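Local coordinates for protein neurotoxin (PDB 3N7L) that probably attaches botulinum neurotoxin to nerve cells by binding gangliosides, this chain being the receptor-binding domain of the serotype D/C toxin, at residues G375-G380 with T415-V420. Residues are numbered along the deposited sequence; the frame is centred on the assembly and turned at random.
Sequences GILSIG and THWVFV
With CG anti to its carbonyl carbon (chi1 -63°) and the ring turned roughly square to the CA-CB-CG plane, Trp417 reaches back to strand 373-384, while Leu377, its CG anti to the backbone N, sends its side chain out toward the indole, and its second torsion lays CD2 over one face. Leu377 CD2 lies 4.0 Å from the centroid of the five-membered ring of Trp417, a CH-pi contact displaced toward the rim. The same indole donates through its edge: Trp417 NE1 bonds to Leu377 O at 3.2 Å, almost straight at hydrogen (174°). The acceptor sits in the ring plane, yet the N-H comes in from well above the carbonyl plane rather than along a lone pair. Leu377 thus holds the indole through both its backbone and its side chain. Farther along the edge, Trp417 CZ2 comes within 3.3 Å of Ser378 O; Ile379 CB approaches Trp417 CH2 obliquely. A water 2.8 Å from Leu377 O also reaches Thr415 O, and the CA of Thr415 makes a CA-H...O contact with Leu377 O, giving this buried carbonyl several partners. Beside it, Ile376 CD1 meets Thr415 CG2 at 3.6 Å, the two side chains crossing nearly at right angles; Thr415 OG1 turns to Ser412 O and Gln362, and Ser378 OG pairs with Ser414 OG. Phe268 and Asn251 also touch the side chain of Trp417. Segments 375-380 and 417-420 run at 77° to each other without pairing directly, and the tryptophan side chain links them inside the C-terminal receptor-binding subdomain, which has the beta-trefoil fold of clostridial neurotoxins.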
loop_
_atom_site.group_PDB
_atom_site.type_symbol
_atom_site.label_atom_id
_atom_site.label_comp_id
_atom_site.label_asym_id
_atom_site.label_seq_id
_atom_site.Cartn_x
_atom_site.Cartn_y
_atom_site.Cartn_z
ATOM N N GLY A 375 -27.365 3.890 0.890
ATOM C CA GLY A 375 -27.004 2.498 1.090
ATOM C C GLY A 375 -25.515 2.262 0.950
ATOM O O GLY A 375 -24.757 3.199 0.718
ATOM N N ILE A 376 -25.093 1.010 1.089
ATOM C CA ILE A 376 -23.679 0.685 0.978
ATOM C C ILE A 376 -23.461 -0.404 -0.073
ATOM O O ILE A 376 -24.331 -1.245 -0.296
ATOM C CB ILE A 376 -23.112 0.251 2.362
ATOM C CG1 ILE A 376 -21.590 0.129 2.290
ATOM C CG2 ILE A 376 -23.753 -1.060 2.815
ATOM C CD1 ILE A 376 -20.947 -0.147 3.630
ATOM N N LEU A 377 -22.308 -0.371 -0.734
ATOM C CA LEU A 377 -21.998 -1.352 -1.771
ATOM C C LEU A 377 -21.308 -2.576 -1.189
ATOM O O LEU A 377 -20.280 -2.463 -0.527
ATOM C CB LEU A 377 -21.093 -0.737 -2.853
ATOM C CG LEU A 377 -20.720 -1.679 -4.014
ATOM C CD1 LEU A 377 -21.979 -2.066 -4.785
ATOM C CD2 LEU A 377 -19.736 -0.996 -4.951
ATOM N N SER A 378 -21.880 -3.745 -1.440
ATOM C CA SER A 378 -21.298 -4.981 -0.959
ATOM C C SER A 378 -21.218 -5.971 -2.123
ATOM O O SER A 378 -21.276 -5.579 -3.291
ATOM C CB SER A 378 -22.136 -5.555 0.185
ATOM O OG SER A 378 -21.450 -6.612 0.834
ATOM N N ILE A 379 -21.104 -7.252 -1.802
ATOM C CA ILE A 379 -20.985 -8.287 -2.819
ATOM C C ILE A 379 -21.629 -9.558 -2.286
ATOM O O ILE A 379 -21.701 -9.761 -1.078
ATOM C CB ILE A 379 -19.486 -8.534 -3.131
ATOM C CG1 ILE A 379 -19.316 -9.453 -4.337
ATOM C CG2 ILE A 379 -18.801 -9.143 -1.911
ATOM C CD1 ILE A 379 -17.861 -9.519 -4.817
ATOM N N GLY A 380 -22.107 -10.413 -3.180
ATOM C CA GLY A 380 -22.726 -11.647 -2.729
ATOM C C GLY A 380 -23.209 -12.493 -3.885
ATOM O O GLY A 380 -23.313 -12.021 -5.018
ATOM N N THR A 415 -17.484 -4.956 2.289
ATOM C CA THR A 415 -17.798 -3.618 1.794
ATOM C C THR A 415 -16.508 -2.855 1.493
ATOM O O THR A 415 -16.547 -1.666 1.165
ATOM C CB THR A 415 -18.631 -2.797 2.822
ATOM O OG1 THR A 415 -17.877 -2.620 4.028
ATOM C CG2 THR A 415 -19.919 -3.511 3.151
ATOM N N HIS A 416 -15.368 -3.535 1.617
ATOM C CA HIS A 416 -14.075 -2.902 1.342
ATOM C C HIS A 416 -13.659 -3.156 -0.104
ATOM O O HIS A 416 -13.424 -4.300 -0.500
ATOM C CB HIS A 416 -12.983 -3.437 2.277
ATOM C CG HIS A 416 -13.227 -3.153 3.728
ATOM N ND1 HIS A 416 -14.306 -2.421 4.178
ATOM C CD2 HIS A 416 -12.539 -3.525 4.833
ATOM C CE1 HIS A 416 -14.274 -2.359 5.497
ATOM N NE2 HIS A 416 -13.212 -3.021 5.919
ATOM N N TRP A 417 -13.561 -2.083 -0.883
ATOM C CA TRP A 417 -13.188 -2.196 -2.283
ATOM C C TRP A 417 -11.800 -1.644 -2.564
ATOM O O TRP A 417 -11.407 -0.600 -2.043
ATOM C CB TRP A 417 -14.217 -1.491 -3.164
ATOM C CG TRP A 417 -15.580 -2.104 -3.072
ATOM C CD1 TRP A 417 -16.570 -1.776 -2.190
ATOM C CD2 TRP A 417 -16.085 -3.187 -3.860
ATOM N NE1 TRP A 417 -17.662 -2.594 -2.379
ATOM C CE2 TRP A 417 -17.391 -3.469 -3.399
ATOM C CE3 TRP A 417 -15.559 -3.952 -4.912
ATOM C CZ2 TRP A 417 -18.182 -4.481 -3.955
ATOM C CZ3 TRP A 417 -16.343 -4.960 -5.465
ATOM C CH2 TRP A 417 -17.640 -5.215 -4.984
ATOM N N VAL A 418 -11.067 -2.364 -3.401
ATOM C CA VAL A 418 -9.716 -1.981 -3.763
ATOM C C VAL A 418 -9.604 -1.684 -5.252
ATOM O O VAL A 418 -10.407 -2.172 -6.047
ATOM C CB VAL A 418 -8.743 -3.105 -3.401
ATOM C CG1 VAL A 418 -7.427 -2.863 -4.058
ATOM C CG2 VAL A 418 -8.577 -3.181 -1.891
ATOM N N PHE A 419 -8.608 -0.876 -5.617
ATOM C CA PHE A 419 -8.369 -0.513 -7.009
ATOM C C PHE A 419 -6.911 -0.739 -7.412
ATOM O O PHE A 419 -6.000 -0.087 -6.903
ATOM C CB PHE A 419 -8.749 0.950 -7.259
ATOM C CG PHE A 419 -10.178 1.258 -6.947
ATOM C CD1 PHE A 419 -10.543 1.718 -5.687
ATOM C CD2 PHE A 419 -11.174 1.036 -7.898
ATOM C CE1 PHE A 419 -11.885 1.956 -5.373
ATOM C CE2 PHE A 419 -12.517 1.267 -7.597
ATOM C CZ PHE A 419 -12.872 1.729 -6.327
ATOM N N VAL A 420 -6.701 -1.673 -8.329
ATOM C CA VAL A 420 -5.364 -1.982 -8.807
ATOM C C VAL A 420 -5.168 -1.293 -10.149
ATOM O O VAL A 420 -5.883 -1.572 -11.112
ATOM C CB VAL A 420 -5.174 -3.498 -8.996
ATOM C CG1 VAL A 420 -3.738 -3.792 -9.440
ATOM C CG2 VAL A 420 -5.495 -4.221 -7.697
HETATM O O HOH W 1 -18.653 -0.290 0.026
#